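Peptidoglycan D,D-transpeptidase MrdA (Pseudomonas aeruginosa, PDB 7KIS) probably cross-links peptidoglycan strands as a membrane-anchored D,D-transpeptidase of cell wall synthesis, and here carries a diazabicyclooctane inhibitor in its transpeptidase domain. Local coordinates at residues 331-336 against 403-408; 397-402 against 427-432; 473-478 against 496-501. One frame throughout, in Å; residues are numbered along the deposited sequence.

Contact 1: residues 331-336 against 403-408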
# COMPACT_ATOMS: atom_id res chain seq x y z
N PRO A 331 15.43 -4.23 3.32
CA PRO A 331 15.74 -5.00 2.10
C PRO A 331 16.05 -4.11 0.91
O PRO A 331 17.02 -4.36 0.19
CB PRO A 331 14.47 -5.84 1.89
CG PRO A 331 13.90 -5.99 3.25
CD PRO A 331 14.16 -4.68 3.93
N ALA A 332 15.23 -3.08 0.68
CA ALA A 332 15.48 -2.18 -0.45
C ALA A 332 16.77 -1.39 -0.25
O ALA A 332 17.50 -1.13 -1.22
CB ALA A 332 14.30 -1.23 -0.63
N VAL A 333 17.08 -1.00 0.99
CA VAL A 333 18.33 -0.32 1.26
C VAL A 333 19.51 -1.25 1.00
O VAL A 333 20.54 -0.83 0.45
CB VAL A 333 18.35 0.22 2.70
CG1 VAL A 333 19.64 0.96 2.99
CG2 VAL A 333 17.15 1.12 2.94
N ALA A 334 19.37 -2.53 1.36
CA ALA A 334 20.43 -3.49 1.09
C ALA A 334 20.67 -3.63 -0.40
O ALA A 334 21.82 -3.73 -0.85
CB ALA A 334 20.08 -4.84 1.71
N LEU A 335 19.59 -3.65 -1.19
CA LEU A 335 19.74 -3.71 -2.64
C LEU A 335 20.37 -2.43 -3.19
O LEU A 335 21.06 -2.47 -4.21
CB LEU A 335 18.39 -3.96 -3.30
CG LEU A 335 17.88 -5.40 -3.26
CD1 LEU A 335 16.51 -5.50 -3.92
CD2 LEU A 335 18.87 -6.33 -3.94
N ALA A 336 20.13 -1.30 -2.53
CA ALA A 336 20.78 -0.06 -2.95
C ALA A 336 22.29 -0.13 -2.74
O ALA A 336 23.06 0.31 -3.60
CB ALA A 336 20.20 1.13 -2.18
N ALA A 403 18.08 8.12 -4.95
CA ALA A 403 17.84 7.72 -6.33
C ALA A 403 17.37 6.27 -6.42
O ALA A 403 16.50 5.95 -7.23
CB ALA A 403 19.10 7.92 -7.16
N PHE A 404 17.93 5.39 -5.58
CA PHE A 404 17.54 3.98 -5.63
C PHE A 404 16.16 3.76 -5.03
O PHE A 404 15.33 3.06 -5.61
CB PHE A 404 18.59 3.13 -4.92
CG PHE A 404 18.51 1.67 -5.27
CD1 PHE A 404 17.64 0.83 -4.59
CD2 PHE A 404 19.30 1.13 -6.27
CE1 PHE A 404 17.56 -0.52 -4.90
CE2 PHE A 404 19.23 -0.21 -6.59
CZ PHE A 404 18.36 -1.04 -5.90
N MET A 405 15.91 4.33 -3.85
CA MET A 405 14.60 4.18 -3.22
C MET A 405 13.50 4.88 -4.00
O MET A 405 12.32 4.55 -3.82
CB MET A 405 14.64 4.70 -1.78
CG MET A 405 15.72 4.06 -0.93
SD MET A 405 15.48 2.28 -0.72
CE MET A 405 14.16 2.26 0.49
N SER A 406 13.85 5.83 -4.87
CA SER A 406 12.86 6.45 -5.74
C SER A 406 12.41 5.47 -6.82
O SER A 406 11.22 5.39 -7.14
CB SER A 406 13.40 7.73 -6.36
OG SER A 406 12.34 8.59 -6.75
N ARG A 407 13.35 4.73 -7.40
CA ARG A 407 13.00 3.73 -8.40
C ARG A 407 12.13 2.62 -7.82
O ARG A 407 11.52 1.86 -8.58
CB ARG A 407 14.27 3.14 -9.03
CG ARG A 407 15.22 4.19 -9.57
CD ARG A 407 15.89 3.76 -10.86
NE ARG A 407 16.56 2.47 -10.74
CZ ARG A 407 17.85 2.32 -10.46
NH1 ARG A 407 18.61 3.39 -10.26
NH2 ARG A 407 18.38 1.11 -10.37
N PHE A 408 12.07 2.51 -6.50
CA PHE A 408 11.18 1.58 -5.82
C PHE A 408 9.79 2.17 -5.58
O PHE A 408 8.91 1.46 -5.07
CB PHE A 408 11.78 1.13 -4.49
CG PHE A 408 12.47 -0.20 -4.54
CD1 PHE A 408 13.67 -0.35 -5.20
CD2 PHE A 408 11.90 -1.31 -3.94
CE1 PHE A 408 14.30 -1.58 -5.26
CE2 PHE A 408 12.52 -2.54 -3.99
CZ PHE A 408 13.73 -2.68 -4.65
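CG of F404 is anti to its backbone N (chi1 -163°), which sends it toward helix 330-340, and the ring it carries faces A336, while M405, bent at both chi2 and chi3, curls its thioether end onto A332 and V333. The F404 ring lies under the backbone of the facing helix as much as under its side chains: CA of A336 stands 3.5 Å from the ring centroid, almost exactly over its centre, a CH-pi contact, and A336 CB comes down beside it, 3.5 Å from F404 CD1. Farther out on the same ring, F404 CE1 meets CB of L335 at 3.9 Å. One turn back, A332 CB serves two partners. It touches M405 CE at 3.7 Å, and it sits over one face of the F408 ring, displaced toward the rim, 4.2 Å from the centroid. M405 CE also reaches V333 CG2 at 4.0 Å. F408 is completed from its edge by L335, whose CD1 approaches F408 CZ near the ring plane, the two side chains crossing at about a right angle.

The short helical segments run 126° apart with their axes 9.6 Å from each other at closest approach, and small alanines on one side receive large side chains from the other. This is a buried helix-helix contact inside the transpeptidase domain, on the helix that follows the predicted acyl-ester serine S327; the side chain of V333 is about 9 Å from that of S327. Helix 386-396 packs on V333 and A336, helix 504-518 on P331 and L335, and helix 459-470 on A332 and F408.

Contact 2: residues 397-402 against 427-432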
# COMPACT_ATOMS: atom_id res chain seq x y z
N GLY A 397 25.88 6.99 0.44
CA GLY A 397 25.57 8.38 0.17
C GLY A 397 24.10 8.57 -0.13
O GLY A 397 23.44 7.71 -0.72
N ILE A 398 23.58 9.73 0.28
CA ILE A 398 22.15 10.00 0.09
C ILE A 398 21.84 10.32 -1.37
O ILE A 398 20.70 10.18 -1.80
CB ILE A 398 21.67 11.12 1.03
CG1 ILE A 398 20.15 11.07 1.15
CG2 ILE A 398 22.11 12.48 0.52
CD1 ILE A 398 19.61 9.67 1.31
N ASP A 399 22.85 10.72 -2.13
CA ASP A 399 22.63 10.99 -3.55
C ASP A 399 22.22 9.73 -4.29
O ASP A 399 21.30 9.75 -5.12
CB ASP A 399 23.89 11.60 -4.17
CG ASP A 399 24.11 13.05 -3.78
OD1 ASP A 399 23.12 13.78 -3.58
OD2 ASP A 399 25.28 13.47 -3.71
N ARG A 400 22.90 8.62 -4.03
CA ARG A 400 22.59 7.36 -4.68
C ARG A 400 21.60 6.53 -3.88
O ARG A 400 21.09 5.53 -4.40
CB ARG A 400 23.87 6.54 -4.89
CG ARG A 400 24.96 7.25 -5.67
CD ARG A 400 26.20 6.36 -5.81
NE ARG A 400 26.70 5.89 -4.52
CZ ARG A 400 27.79 5.16 -4.36
NH1 ARG A 400 28.52 4.81 -5.42
NH2 ARG A 400 28.18 4.78 -3.15
N LEU A 401 21.30 6.92 -2.64
CA LEU A 401 20.25 6.25 -1.86
C LEU A 401 18.87 6.76 -2.26
O LEU A 401 17.99 5.96 -2.59
CB LEU A 401 20.49 6.45 -0.36
CG LEU A 401 19.43 5.90 0.60
CD1 LEU A 401 19.23 4.41 0.35
CD2 LEU A 401 19.81 6.14 2.05
N HIS A 402 18.67 8.08 -2.23
CA HIS A 402 17.40 8.65 -2.66
C HIS A 402 17.06 8.25 -4.09
O HIS A 402 15.89 8.06 -4.42
CB HIS A 402 17.43 10.17 -2.52
CG HIS A 402 16.53 10.89 -3.48
ND1 HIS A 402 15.21 11.16 -3.21
CD2 HIS A 402 16.78 11.40 -4.71
CE1 HIS A 402 14.67 11.80 -4.23
NE2 HIS A 402 15.61 11.96 -5.16
N PRO A 427 13.65 11.90 1.12
CA PRO A 427 14.47 13.11 1.18
C PRO A 427 15.76 12.99 0.39
O PRO A 427 16.37 11.93 0.29
CB PRO A 427 14.76 13.27 2.68
CG PRO A 427 14.58 11.91 3.25
CD PRO A 427 13.51 11.25 2.43
N SER A 428 16.17 14.13 -0.17
CA SER A 428 17.38 14.23 -0.97
C SER A 428 18.12 15.49 -0.54
O SER A 428 17.63 16.26 0.30
CB SER A 428 17.07 14.23 -2.47
OG SER A 428 17.06 15.55 -3.00
N ARG A 429 19.30 15.72 -1.11
CA ARG A 429 20.03 16.94 -0.80
C ARG A 429 19.34 18.17 -1.37
O ARG A 429 19.41 19.25 -0.78
CB ARG A 429 21.46 16.85 -1.33
CG ARG A 429 22.33 18.06 -1.01
CD ARG A 429 23.78 17.87 -1.45
NE ARG A 429 24.20 16.47 -1.39
CZ ARG A 429 24.87 15.94 -0.38
NH1 ARG A 429 25.22 14.66 -0.41
NH2 ARG A 429 25.18 16.68 0.68
N GLU A 430 18.65 18.03 -2.51
CA GLU A 430 17.94 19.17 -3.09
C GLU A 430 16.69 19.52 -2.30
O GLU A 430 16.33 20.70 -2.21
CB GLU A 430 17.58 18.87 -4.55
CG GLU A 430 18.71 18.22 -5.35
CD GLU A 430 19.79 19.19 -5.78
OE1 GLU A 430 20.26 19.99 -4.94
OE2 GLU A 430 20.18 19.16 -6.96
N TRP A 431 16.00 18.53 -1.72
CA TRP A 431 14.79 18.82 -0.96
C TRP A 431 15.10 19.66 0.28
O TRP A 431 14.40 20.64 0.56
CB TRP A 431 14.10 17.52 -0.55
CG TRP A 431 13.06 17.71 0.52
CD1 TRP A 431 11.76 18.08 0.34
CD2 TRP A 431 13.24 17.56 1.93
NE1 TRP A 431 11.11 18.17 1.55
CE2 TRP A 431 12.00 17.85 2.54
CE3 TRP A 431 14.32 17.20 2.74
CZ2 TRP A 431 11.82 17.80 3.93
CZ3 TRP A 431 14.14 17.15 4.12
CH2 TRP A 431 12.89 17.45 4.69
N LYS A 432 16.14 19.28 1.03
CA LYS A 432 16.46 20.01 2.25
C LYS A 432 16.99 21.40 1.96
O LYS A 432 16.81 22.31 2.77
CB LYS A 432 17.47 19.21 3.08
CG LYS A 432 17.59 19.66 4.52
CD LYS A 432 18.55 18.76 5.29
CE LYS A 432 19.37 19.56 6.29
NZ LYS A 432 19.24 19.03 7.68
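H402 lays one face of its imidazole over CB of S428, which stands 3.5 Å from the ring centroid and only 9° off the ring normal, a CH-pi contact centred on the ring. S428 is the N-cap of helix 429-435, so the histidine covers a helix start: S428 OG accepts from E430 N at 3.0 Å and, more weakly, from W431 N, while its CB faces the ring. CG of H402 is anti to its backbone N (chi1 152°), which points it toward S428. CB of H402 comes 3.5 Å from P427 O, the carbonyl just ahead of the cap. I398, one turn earlier on helix 398-407, puts CG1 4.0 Å from that same oxygen.

At the outer margin R429, in the first turn of the capped helix, reaches back across the join. Its side chain is extended as far as CD and then bends at chi3, and the guanidinium meets D399 in a salt bridge at the exposed side. Carboxylate and guanidinium planes are 62° apart, so the pair is not the coplanar, two-pronged arrangement. Helix 443-449 closes the inner side, where L448 touches I398 and P427; at the outer margin W440, from a loop, packs on R429. The contact thus joins the beginnings of two helices of the transpeptidase domain, away from the active site and the bound inhibitor. In the salt bridge, D399 OD2 lies near the guanidinium plane, at its edge, 3.5 Å from R429 NH1.

Contact 3: residues 473-478 against 496-501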
# COMPACT_ATOMS: atom_id res chain seq x y z
N GLY A 473 11.84 -7.04 -9.70
CA GLY A 473 12.12 -5.74 -10.27
C GLY A 473 11.27 -5.32 -11.45
O GLY A 473 11.47 -4.22 -11.97
N HIS A 474 10.33 -6.15 -11.89
CA HIS A 474 9.45 -5.77 -12.99
C HIS A 474 8.40 -4.80 -12.45
O HIS A 474 7.63 -5.14 -11.55
CB HIS A 474 8.78 -6.98 -13.63
CG HIS A 474 8.02 -6.65 -14.87
ND1 HIS A 474 8.12 -5.43 -15.50
CD2 HIS A 474 7.14 -7.38 -15.60
CE1 HIS A 474 7.34 -5.42 -16.57
NE2 HIS A 474 6.73 -6.58 -16.65
N TRP A 475 8.38 -3.59 -13.01
CA TRP A 475 7.56 -2.51 -12.49
C TRP A 475 6.19 -2.56 -13.15
O TRP A 475 6.06 -2.32 -14.36
CB TRP A 475 8.23 -1.16 -12.73
CG TRP A 475 8.63 -0.46 -11.48
CD1 TRP A 475 9.90 -0.28 -11.00
CD2 TRP A 475 7.76 0.18 -10.53
NE1 TRP A 475 9.87 0.42 -9.82
CE2 TRP A 475 8.57 0.71 -9.51
CE3 TRP A 475 6.37 0.34 -10.45
CZ2 TRP A 475 8.04 1.40 -8.42
CZ3 TRP A 475 5.85 1.03 -9.37
CH2 TRP A 475 6.68 1.55 -8.37
N ILE A 476 5.16 -2.88 -12.36
CA ILE A 476 3.77 -2.77 -12.78
C ILE A 476 3.02 -2.06 -11.67
O ILE A 476 3.01 -2.51 -10.52
CB ILE A 476 3.14 -4.15 -13.06
CG1 ILE A 476 3.98 -4.94 -14.06
CG2 ILE A 476 1.71 -3.99 -13.56
CD1 ILE A 476 3.73 -6.43 -14.01
N ARG A 477 2.38 -0.94 -12.02
CA ARG A 477 1.75 -0.11 -11.01
C ARG A 477 0.51 -0.81 -10.45
O ARG A 477 -0.21 -1.48 -11.18
CB ARG A 477 1.36 1.24 -11.61
CG ARG A 477 2.54 2.04 -12.13
CD ARG A 477 2.19 3.50 -12.34
NE ARG A 477 3.39 4.33 -12.40
CZ ARG A 477 3.37 5.66 -12.46
NH1 ARG A 477 2.22 6.31 -12.49
NH2 ARG A 477 4.52 6.33 -12.50
N PRO A 478 0.25 -0.67 -9.15
CA PRO A 478 -0.99 -1.21 -8.59
C PRO A 478 -2.19 -0.50 -9.21
O PRO A 478 -2.12 0.67 -9.60
CB PRO A 478 -0.88 -0.91 -7.09
CG PRO A 478 0.57 -0.63 -6.85
CD PRO A 478 1.09 -0.03 -8.12
N PRO A 496 10.20 2.53 -15.11
CA PRO A 496 11.23 1.61 -15.61
C PRO A 496 11.50 0.49 -14.62
O PRO A 496 11.52 0.70 -13.41
CB PRO A 496 12.46 2.51 -15.79
CG PRO A 496 11.93 3.92 -15.76
CD PRO A 496 10.73 3.88 -14.87
N ASP A 497 11.71 -0.71 -15.15
CA ASP A 497 12.03 -1.84 -14.30
C ASP A 497 13.37 -1.62 -13.61
O ASP A 497 14.22 -0.84 -14.06
CB ASP A 497 12.06 -3.14 -15.11
CG ASP A 497 10.73 -3.46 -15.76
OD1 ASP A 497 9.68 -3.06 -15.21
OD2 ASP A 497 10.73 -4.10 -16.83
N ILE A 498 13.56 -2.30 -12.49
CA ILE A 498 14.79 -2.21 -11.71
C ILE A 498 15.68 -3.35 -12.15
O ILE A 498 15.46 -4.51 -11.79
CB ILE A 498 14.50 -2.23 -10.20
CG1 ILE A 498 13.59 -1.07 -9.83
CG2 ILE A 498 15.80 -2.15 -9.42
CD1 ILE A 498 12.89 -1.24 -8.52
N VAL A 499 16.70 -3.03 -12.93
CA VAL A 499 17.61 -4.01 -13.52
C VAL A 499 18.90 -3.96 -12.71
O VAL A 499 19.71 -3.05 -12.86
CB VAL A 499 17.85 -3.75 -15.00
CG1 VAL A 499 18.43 -4.99 -15.67
CG2 VAL A 499 16.56 -3.32 -15.69
N LEU A 500 19.10 -4.95 -11.85
CA LEU A 500 20.31 -5.03 -11.05
C LEU A 500 21.48 -5.50 -11.90
O LEU A 500 21.32 -6.27 -12.85
CB LEU A 500 20.11 -5.99 -9.87
CG LEU A 500 19.63 -5.41 -8.53
CD1 LEU A 500 18.47 -4.45 -8.72
CD2 LEU A 500 19.25 -6.52 -7.58
N ARG A 501 22.68 -5.03 -11.54
CA ARG A 501 23.89 -5.49 -12.22
C ARG A 501 24.24 -6.92 -11.86
O ARG A 501 25.09 -7.52 -12.52
CB ARG A 501 25.05 -4.55 -11.90
CG ARG A 501 25.05 -3.26 -12.69
CD ARG A 501 25.49 -2.09 -11.84
NE ARG A 501 26.70 -2.39 -11.09
CZ ARG A 501 27.33 -1.53 -10.29
NH1 ARG A 501 26.85 -0.31 -10.13
NH2 ARG A 501 28.43 -1.90 -9.66
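The imidazole of H474 has CG1 of I476 over the centre of one face, 4.1 Å above the plane, and OD1 of D497 at its edge, in the ring plane. ND1 of H474 donates to that oxygen at 2.9 Å, and the backbone N of W475 donates to it too, at 2.6 Å and almost straight (173°). Both donors approach D497 OD1 from the same face of the carboxylate, whose plane is turned 89° from the imidazole. This double grip should fix the rotation of the carboxylate and may favour its charged form. The W475 indole has D497 CA at its edge, and I498 crosses it obliquely, with CD1 3.7 Å from W475 NE1. That NE1 hydrogen-bonds to R407 O.

Between the two segments, I498 N donates to G473 O at 2.9 Å. G473 has positive phi (95°), a conformation glycine adopts readily.

Neither segment forms a regular strand. They are loops flanking strand 481-484: 473-478 leads from helix 459-470 into it, and 496-501 leads on toward helix 504-518. L468 of helix 459-470 packs on W475 and I498, while W506 of helix 504-518 touches I498 and L500.

Overall arrangement
All three contacts lie in the transpeptidase domain. Helix 398-407 runs through the first two: its opening turn belongs to contact 2 and its last to contact 1, with centres about 12 Å apart and A336 meeting L401 between them. Along the chain these two interleave, since 397-402 and 403-408 both fall between 331-336 and 427-432; contact 3 follows both. Its centre is about 11 Å from that of contact 1, and the two join where R407 and F408, at the end of that helix, meet W475 and I498. Contacts 2 and 3 do not touch. Contact 1 therefore links an outlying helix start to the loops beside strand 481-484, and it includes the helix that follows S327.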